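Local coordinates for protein Ika8 (Synthetic construct, PDB 6G6O) that is a computationally designed protein that folds as a symmetrical eight-bladed WD40-type beta-propeller, at residues Glu172-Ala177 with Lys198-Leu203; Gln142-Ile147 with Leu181-Asn186. All blocks are in the same frame, centred on the assembly; numbering follows the deposited sequence.

Contact 1. Residues Glu172-Ala177 with Lys198-Leu203; sequences EGHQSA and KVWDIL
Gly173 and Lys198 face each other with their CA atoms 8.0 Å apart, where the irregular segment 172-177, between strands 167-170 and 178-184, passes strand 198-201; further along, the CA atoms of Glu172 and Trp200 are 9.2 Å apart. Side chains from the strand fill this separation. Lys198 runs out extended across the loop, its CD 3.9 Å from the centroid of the His174 ring in a CH-pi contact over one face, the Lys198 chain and the imidazole running antiparallel past one another. Lys198 NZ donates to Gly173 O at 2.9 Å, in the carbonyl plane with a C=O...N angle of 155°. The CH2 corner of the Trp200 six-membered ring comes within 3.3 Å of Gly173 N and also meets Glu172 CB (3.7 Å). His174 NE2 lies near the plane of the indole, at its edge, and both His174 NE2 and Trp200 NE1 bond to Ser190 OG, with His174 ND1 bonded to Thr196 OG1. This histidine, serine and tryptophan network is familiar from WD40 repeats. With both ring nitrogens engaged, the imidazole is fixed in rotation; Glu172 OE2, 4.4 Å from Lys198 NZ, probably adds only a diffuse attraction to the ammonium.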
ATOM      1  N   GLU A 172     -13.320 -14.516  11.279  1.00 25.84           N
ATOM      2  CA  GLU A 172     -14.153 -13.670  12.129  1.00 26.55           C
ATOM      3  C   GLU A 172     -13.867 -12.191  11.901  1.00 28.34           C
ATOM      4  O   GLU A 172     -14.752 -11.351  12.101  1.00 32.03           O
ATOM      5  CB  GLU A 172     -13.943 -14.039  13.599  1.00 31.11           C
ATOM      6  CG  GLU A 172     -14.800 -13.248  14.578  1.00 39.52           C
ATOM      7  CD  GLU A 172     -14.571 -13.659  16.021  1.00 45.10           C
ATOM      8  OE1 GLU A 172     -15.554 -13.698  16.792  1.00 50.29           O
ATOM      9  OE2 GLU A 172     -13.410 -13.942  16.385  1.00 42.75           O
ATOM     10  N   GLY A 173     -12.651 -11.853  11.478  1.00 26.19           N
ATOM     11  CA  GLY A 173     -12.336 -10.468  11.207  1.00 21.20           C
ATOM     12  C   GLY A 173     -12.190  -9.650  12.480  1.00 18.19           C
ATOM     13  O   GLY A 173     -12.029 -10.171  13.585  1.00 19.95           O
ATOM     14  N   HIS A 174     -12.261  -8.335  12.304  1.00 19.65           N
ATOM     15  CA  HIS A 174     -12.061  -7.383  13.382  1.00 21.36           C
ATOM     16  C   HIS A 174     -13.335  -6.581  13.612  1.00 19.72           C
ATOM     17  O   HIS A 174     -14.280  -6.623  12.821  1.00 23.16           O
ATOM     18  CB  HIS A 174     -10.897  -6.433  13.070  1.00 26.69           C
ATOM     19  CG  HIS A 174      -9.600  -7.130  12.796  1.00 13.72           C
ATOM     20  ND1 HIS A 174      -8.484  -6.958  13.584  1.00 17.19           N
ATOM     21  CD2 HIS A 174      -9.242  -7.998  11.821  1.00 17.41           C
ATOM     22  CE1 HIS A 174      -7.494  -7.690  13.106  1.00 17.65           C
ATOM     23  NE2 HIS A 174      -7.928  -8.331  12.036  1.00 18.30           N
ATOM     24  N   GLN A 175     -13.350  -5.843  14.720  1.00 22.52           N
ATOM     25  CA  GLN A 175     -14.397  -4.874  15.003  1.00 24.27           C
ATOM     26  C   GLN A 175     -14.027  -3.469  14.544  1.00 24.73           C
ATOM     27  O   GLN A 175     -14.697  -2.505  14.928  1.00 30.08           O
ATOM     28  CB  GLN A 175     -14.720  -4.857  16.499  1.00 33.18           C
ATOM     29  CG  GLN A 175     -14.937  -6.227  17.116  1.00 29.32           C
ATOM     30  CD  GLN A 175     -15.161  -6.156  18.615  1.00 34.94           C
ATOM     31  OE1 GLN A 175     -15.965  -5.358  19.097  1.00 35.50           O
ATOM     32  NE2 GLN A 175     -14.445  -6.991  19.361  1.00 32.43           N
ATOM     33  N   SER A 176     -12.974  -3.332  13.740  1.00 29.51           N
ATOM     34  CA  SER A 176     -12.518  -2.035  13.266  1.00 23.59           C
ATOM     35  C   SER A 176     -12.000  -2.177  11.845  1.00 20.75           C
ATOM     36  O   SER A 176     -11.642  -3.270  11.399  1.00 20.81           O
ATOM     37  CB  SER A 176     -11.425  -1.454  14.173  1.00 29.59           C
ATOM     38  OG  SER A 176     -11.084  -0.136  13.782  1.00 30.68           O
ATOM     39  N   ALA A 177     -11.950  -1.047  11.142  1.00 27.18           N
ATOM     40  CA  ALA A 177     -11.548  -1.037   9.742  1.00 20.70           C
ATOM     41  C   ALA A 177     -10.168  -1.656   9.562  1.00 18.70           C
ATOM     42  O   ALA A 177      -9.241  -1.383  10.327  1.00 27.47           O
ATOM     43  CB  ALA A 177     -11.556   0.393   9.202  1.00 22.23           C
ATOM     44  N   LYS A 198      -4.516  -9.813  14.322  1.00 24.94           N
ATOM     45  CA  LYS A 198      -5.080 -11.153  14.400  1.00 27.06           C
ATOM     46  C   LYS A 198      -4.399 -12.061  13.388  1.00 25.41           C
ATOM     47  O   LYS A 198      -4.290 -11.715  12.207  1.00 24.00           O
ATOM     48  CB  LYS A 198      -6.591 -11.116  14.165  1.00 22.54           C
ATOM     49  CG  LYS A 198      -7.347 -10.385  15.264  1.00 21.60           C
ATOM     50  CD  LYS A 198      -8.841 -10.635  15.183  1.00 23.94           C
ATOM     51  CE  LYS A 198      -9.574  -9.939  16.314  1.00 21.36           C
ATOM     52  NZ  LYS A 198     -11.016 -10.298  16.334  1.00 34.62           N
ATOM     53  N   VAL A 199      -3.945 -13.220  13.858  1.00 31.07           N
ATOM     54  CA  VAL A 199      -3.251 -14.205  13.037  1.00 30.78           C
ATOM     55  C   VAL A 199      -4.189 -15.385  12.831  1.00 30.78           C
ATOM     56  O   VAL A 199      -4.621 -16.022  13.802  1.00 30.95           O
ATOM     57  CB  VAL A 199      -1.932 -14.650  13.686  1.00 29.44           C
ATOM     58  CG1 VAL A 199      -1.368 -15.863  12.968  1.00 27.35           C
ATOM     59  CG2 VAL A 199      -0.937 -13.505  13.678  1.00 25.97           C
ATOM     60  N   TRP A 200      -4.502 -15.679  11.574  1.00 26.19           N
ATOM     61  CA  TRP A 200      -5.492 -16.685  11.226  1.00 27.89           C
ATOM     62  C   TRP A 200      -4.834 -17.897  10.587  1.00 32.13           C
ATOM     63  O   TRP A 200      -3.679 -17.856  10.156  1.00 36.10           O
ATOM     64  CB  TRP A 200      -6.539 -16.118  10.264  1.00 26.17           C
ATOM     65  CG  TRP A 200      -7.103 -14.817  10.697  1.00 25.75           C
ATOM     66  CD1 TRP A 200      -6.649 -13.576  10.365  1.00 26.93           C
ATOM     67  CD2 TRP A 200      -8.238 -14.618  11.545  1.00 22.47           C
ATOM     68  NE1 TRP A 200      -7.431 -12.614  10.956  1.00 30.13           N
ATOM     69  CE2 TRP A 200      -8.414 -13.229  11.685  1.00 24.66           C
ATOM     70  CE3 TRP A 200      -9.121 -15.481  12.199  1.00 27.17           C
ATOM     71  CZ2 TRP A 200      -9.437 -12.682  12.452  1.00 24.51           C
ATOM     72  CZ3 TRP A 200     -10.137 -14.935  12.961  1.00 27.22           C
ATOM     73  CH2 TRP A 200     -10.286 -13.550  13.082  1.00 26.36           C
ATOM     74  N   ASP A 201      -5.600 -18.980  10.522  1.00 39.87           N
ATOM     75  CA  ASP A 201      -5.191 -20.191   9.830  1.00 33.64           C
ATOM     76  C   ASP A 201      -5.897 -20.232   8.480  1.00 34.15           C
ATOM     77  O   ASP A 201      -7.130 -20.210   8.423  1.00 43.97           O
ATOM     78  CB  ASP A 201      -5.509 -21.434  10.659  1.00 36.84           C
ATOM     79  CG  ASP A 201      -4.810 -22.673  10.141  1.00 39.44           C
ATOM     80  OD1 ASP A 201      -5.195 -23.170   9.062  1.00 43.33           O
ATOM     81  OD2 ASP A 201      -3.863 -23.150  10.802  1.00 37.48           O
ATOM     82  N   ILE A 202      -5.115 -20.287   7.397  1.00 30.39           N
ATOM     83  CA  ILE A 202      -5.681 -20.208   6.052  1.00 35.71           C
ATOM     84  C   ILE A 202      -6.568 -21.403   5.728  1.00 42.31           C
ATOM     85  O   ILE A 202      -7.372 -21.335   4.791  1.00 43.86           O
ATOM     86  CB  ILE A 202      -4.567 -20.078   4.995  1.00 36.67           C
ATOM     87  CG1 ILE A 202      -5.126 -19.544   3.676  1.00 41.23           C
ATOM     88  CG2 ILE A 202      -3.960 -21.425   4.709  1.00 41.13           C
ATOM     89  CD1 ILE A 202      -6.084 -18.395   3.826  1.00 31.35           C
ATOM     90  N   LEU A 203      -6.446 -22.503   6.468  1.00 43.09           N
ATOM     91  CA  LEU A 203      -7.281 -23.674   6.245  1.00 41.14           C
ATOM     92  C   LEU A 203      -8.169 -24.025   7.425  1.00 40.92           C
ATOM     93  O   LEU A 203      -9.229 -24.622   7.221  1.00 47.03           O
ATOM     94  CB  LEU A 203      -6.419 -24.895   5.888  1.00 41.58           C
ATOM     95  CG  LEU A 203      -5.392 -24.694   4.772  1.00 40.54           C
ATOM     96  CD1 LEU A 203      -4.661 -25.991   4.469  1.00 52.09           C
ATOM     97  CD2 LEU A 203      -6.067 -24.150   3.518  1.00 46.96           C
TER
HETATM   98  O   HOH W   1     -11.490  -7.826  18.434  1.00 32.82           O

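Contact 2. Residues Gln142-Ile147 with Leu181-Asn186; sequences QFKDNI and LAFSKN
Phe183 drives its ring end into the backbone of Gln142-Ile147, joining the innermost strands of two successive blades of the beta-propeller. Strands 142-144 and 181-184 run nearly parallel, 18° apart in direction, but their axes are 7.5 Å from each other at closest approach, and side chains bridge the interval. The tight part surrounds the far end of the phenyl ring. Phe183 CZ is 3.3 Å from Lys144 N, which lies near the ring plane, at the edge. Ile147 O is also close to Phe183 CZ, and this pair of backbone atoms is already joined by a hydrogen bond across the type I' turn from Lys144 to Ile147. With chi1 at 73°, Phe183 CG sits between the backbone N and the carbonyl carbon, and from there the ring reaches across the gap to the 142-147 backbone. Ile147 CG2 approaches Phe183 CE2 at 3.9 Å, while Lys144, bent at chi2, brings CD to 3.5 Å from Phe183 CE1. Gln142 CG belongs to the same close packing, lying alongside Leu181, 3.6 Å from Leu181 CD1. An alanine in place of Phe183 would probably open a gap between the blades, leaving Ile147 CG2 and the aliphatic chain of Lys144 without the phenyl ring they pack on. The looser side is the partly exposed edge, at the amide of Gln142 and the end of Lys144. A water there bonds only weakly to Leu181 N and adds little to the join; it is held mainly by Gln142 NE2, which donates to it at 2.8 Å.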
ATOM      1  N   GLN A 142      -4.386  -8.062  -0.664  1.00 24.01           N
ATOM      2  CA  GLN A 142      -3.169  -8.824  -0.902  1.00 22.28           C
ATOM      3  C   GLN A 142      -3.510 -10.034  -1.758  1.00 27.06           C
ATOM      4  O   GLN A 142      -4.476 -10.748  -1.473  1.00 28.71           O
ATOM      5  CB  GLN A 142      -2.517  -9.264   0.411  1.00 24.95           C
ATOM      6  CG  GLN A 142      -1.968  -8.115   1.246  1.00 26.27           C
ATOM      7  CD  GLN A 142      -0.913  -7.303   0.516  1.00 28.52           C
ATOM      8  OE1 GLN A 142      -0.166  -7.827  -0.310  1.00 25.79           O
ATOM      9  NE2 GLN A 142      -0.851  -6.011   0.819  1.00 24.32           N
ATOM     10  N   PHE A 143      -2.718 -10.260  -2.804  1.00 26.10           N
ATOM     11  CA  PHE A 143      -3.010 -11.298  -3.784  1.00 19.28           C
ATOM     12  C   PHE A 143      -1.720 -12.006  -4.166  1.00 27.38           C
ATOM     13  O   PHE A 143      -0.817 -11.387  -4.737  1.00 28.85           O
ATOM     14  CB  PHE A 143      -3.691 -10.698  -5.017  1.00 22.61           C
ATOM     15  CG  PHE A 143      -3.660 -11.584  -6.224  1.00 22.32           C
ATOM     16  CD1 PHE A 143      -4.081 -12.900  -6.150  1.00 24.07           C
ATOM     17  CD2 PHE A 143      -3.223 -11.093  -7.441  1.00 16.48           C
ATOM     18  CE1 PHE A 143      -4.051 -13.713  -7.263  1.00 23.66           C
ATOM     19  CE2 PHE A 143      -3.194 -11.900  -8.556  1.00 22.20           C
ATOM     20  CZ  PHE A 143      -3.610 -13.212  -8.467  1.00 23.81           C
ATOM     21  N   LYS A 144      -1.637 -13.297  -3.843  1.00 26.67           N
ATOM     22  CA  LYS A 144      -0.512 -14.141  -4.218  1.00 30.62           C
ATOM     23  C   LYS A 144      -1.025 -15.550  -4.480  1.00 34.26           C
ATOM     24  O   LYS A 144      -1.956 -16.008  -3.813  1.00 30.71           O
ATOM     25  CB  LYS A 144       0.571 -14.189  -3.126  1.00 31.27           C
ATOM     26  CG  LYS A 144       1.087 -12.836  -2.657  1.00 39.34           C
ATOM     27  CD  LYS A 144       1.134 -12.757  -1.137  1.00 38.96           C
ATOM     28  CE  LYS A 144       1.227 -11.314  -0.659  1.00 28.83           C
ATOM     29  NZ  LYS A 144       1.108 -11.204   0.823  1.00 22.48           N
ATOM     30  N   ASP A 145      -0.414 -16.224  -5.456  1.00 37.16           N
ATOM     31  CA  ASP A 145      -0.638 -17.649  -5.710  1.00 41.56           C
ATOM     32  C   ASP A 145      -2.118 -17.965  -5.918  1.00 35.50           C
ATOM     33  O   ASP A 145      -2.676 -18.880  -5.309  1.00 38.98           O
ATOM     34  CB  ASP A 145      -0.057 -18.497  -4.578  1.00 42.14           C
ATOM     35  CG  ASP A 145       1.453 -18.600  -4.641  1.00 49.12           C
ATOM     36  OD1 ASP A 145       1.984 -18.899  -5.732  1.00 51.80           O
ATOM     37  OD2 ASP A 145       2.109 -18.379  -3.602  1.00 57.47           O
ATOM     38  N   ASN A 146      -2.757 -17.191  -6.795  1.00 35.81           N
ATOM     39  CA  ASN A 146      -4.172 -17.343  -7.129  1.00 33.90           C
ATOM     40  C   ASN A 146      -5.076 -17.251  -5.902  1.00 33.53           C
ATOM     41  O   ASN A 146      -6.211 -17.735  -5.927  1.00 36.35           O
ATOM     42  CB  ASN A 146      -4.430 -18.658  -7.874  1.00 33.74           C
ATOM     43  CG  ASN A 146      -4.186 -18.542  -9.366  1.00 34.62           C
ATOM     44  OD1 ASN A 146      -4.636 -17.592 -10.008  1.00 31.72           O
ATOM     45  ND2 ASN A 146      -3.473 -19.512  -9.927  1.00 41.42           N
ATOM     46  N   ILE A 147      -4.594 -16.636  -4.826  1.00 30.70           N
ATOM     47  CA  ILE A 147      -5.359 -16.463  -3.599  1.00 24.72           C
ATOM     48  C   ILE A 147      -5.454 -14.974  -3.307  1.00 24.68           C
ATOM     49  O   ILE A 147      -4.431 -14.282  -3.236  1.00 26.09           O
ATOM     50  CB  ILE A 147      -4.719 -17.210  -2.414  1.00 33.09           C
ATOM     51  CG1 ILE A 147      -4.660 -18.714  -2.694  1.00 34.55           C
ATOM     52  CG2 ILE A 147      -5.486 -16.933  -1.129  1.00 24.81           C
ATOM     53  CD1 ILE A 147      -4.010 -19.516  -1.586  1.00 26.02           C
ATOM     54  N   LEU A 181      -2.876  -6.203   5.825  1.00 24.72           N
ATOM     55  CA  LEU A 181      -2.890  -7.642   6.070  1.00 26.73           C
ATOM     56  C   LEU A 181      -1.837  -8.307   5.190  1.00 25.70           C
ATOM     57  O   LEU A 181      -1.265  -7.683   4.295  1.00 26.59           O
ATOM     58  CB  LEU A 181      -4.283  -8.235   5.818  1.00 27.96           C
ATOM     59  CG  LEU A 181      -4.979  -7.886   4.500  1.00 22.22           C
ATOM     60  CD1 LEU A 181      -4.734  -8.961   3.456  1.00 33.47           C
ATOM     61  CD2 LEU A 181      -6.467  -7.687   4.720  1.00 21.15           C
ATOM     62  N   ALA A 182      -1.585  -9.589   5.463  1.00 25.16           N
ATOM     63  CA  ALA A 182      -0.640 -10.388   4.694  1.00 26.02           C
ATOM     64  C   ALA A 182      -0.937 -11.861   4.942  1.00 24.60           C
ATOM     65  O   ALA A 182      -1.631 -12.216   5.899  1.00 31.94           O
ATOM     66  CB  ALA A 182       0.808 -10.053   5.063  1.00 34.20           C
ATOM     67  N   PHE A 183      -0.389 -12.720   4.083  1.00 28.30           N
ATOM     68  CA  PHE A 183      -0.707 -14.140   4.156  1.00 26.85           C
ATOM     69  C   PHE A 183       0.359 -14.971   3.453  1.00 33.47           C
ATOM     70  O   PHE A 183       0.947 -14.538   2.452  1.00 40.36           O
ATOM     71  CB  PHE A 183      -2.075 -14.436   3.532  1.00 24.66           C
ATOM     72  CG  PHE A 183      -2.087 -14.358   2.028  1.00 22.49           C
ATOM     73  CD1 PHE A 183      -2.125 -13.132   1.380  1.00 26.71           C
ATOM     74  CD2 PHE A 183      -2.061 -15.512   1.260  1.00 21.37           C
ATOM     75  CE1 PHE A 183      -2.143 -13.063   0.005  1.00 19.00           C
ATOM     76  CE2 PHE A 183      -2.072 -15.445  -0.117  1.00 21.31           C
ATOM     77  CZ  PHE A 183      -2.113 -14.219  -0.743  1.00 24.13           C
ATOM     78  N   SER A 184       0.595 -16.174   3.996  1.00 29.60           N
ATOM     79  CA  SER A 184       1.498 -17.179   3.426  1.00 31.08           C
ATOM     80  C   SER A 184       1.392 -18.484   4.213  1.00 38.10           C
ATOM     81  O   SER A 184       1.348 -18.455   5.449  1.00 35.78           O
ATOM     82  CB  SER A 184       2.966 -16.730   3.418  1.00 55.60           C
ATOM     83  OG  SER A 184       3.124 -15.399   2.951  1.00 58.23           O
ATOM     84  N   LYS A 185       1.342 -19.624   3.508  1.00 45.56           N
ATOM     85  CA  LYS A 185       1.298 -20.961   4.091  1.00 53.73           C
ATOM     86  C   LYS A 185      -0.051 -21.293   4.701  1.00 45.30           C
ATOM     87  O   LYS A 185      -1.018 -21.607   4.008  1.00 42.68           O
ATOM     88  CB  LYS A 185       2.344 -21.104   5.187  1.00 60.57           C
ATOM     89  CG  LYS A 185       2.812 -22.534   5.435  1.00 55.22           C
ATOM     90  CD  LYS A 185       2.675 -22.880   6.922  1.00 45.68           C
ATOM     91  CE  LYS A 185       3.219 -21.782   7.871  1.00 47.33           C
ATOM     92  NZ  LYS A 185       3.540 -22.264   9.272  1.00 49.14           N
ATOM     93  N   ASN A 186      -0.093 -21.194   6.023  1.00 40.99           N
ATOM     94  CA  ASN A 186      -1.188 -21.601   6.891  1.00 41.68           C
ATOM     95  C   ASN A 186      -1.740 -20.391   7.628  1.00 41.29           C
ATOM     96  O   ASN A 186      -2.649 -20.522   8.452  1.00 43.27           O
ATOM     97  CB  ASN A 186      -0.669 -22.636   7.908  1.00 47.89           C
ATOM     98  CG  ASN A 186      -1.767 -23.564   8.491  1.00 51.49           C
ATOM     99  OD1 ASN A 186      -1.466 -24.406   9.323  1.00 46.75           O
ATOM    100  ND2 ASN A 186      -3.010 -23.446   8.014  1.00 47.09           N
TER
HETATM  101  O   HOH W   2      -2.412  -4.738   2.693  1.00 21.33           O

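Both contacts involve the blade made of strands 178-184, 187-192, 197-201 and 207-211, but at different depths. Contact 1 is the more peripheral by position, about 19 Å from the centre of the chain to its own centre, yet it is the buried one; it fastens a connecting loop to a strand of that blade through one lysine-to-carbonyl hydrogen bond and packing against two aromatic rings. Contact 2, about 15 Å out but only partly buried, joins strand 178-184, the innermost of that blade, to strand 138-144 of the preceding one by largely apolar contact around one phenyl ring. Their segments alternate along the chain and meet where Ile202 N probably donates to Asn186 O.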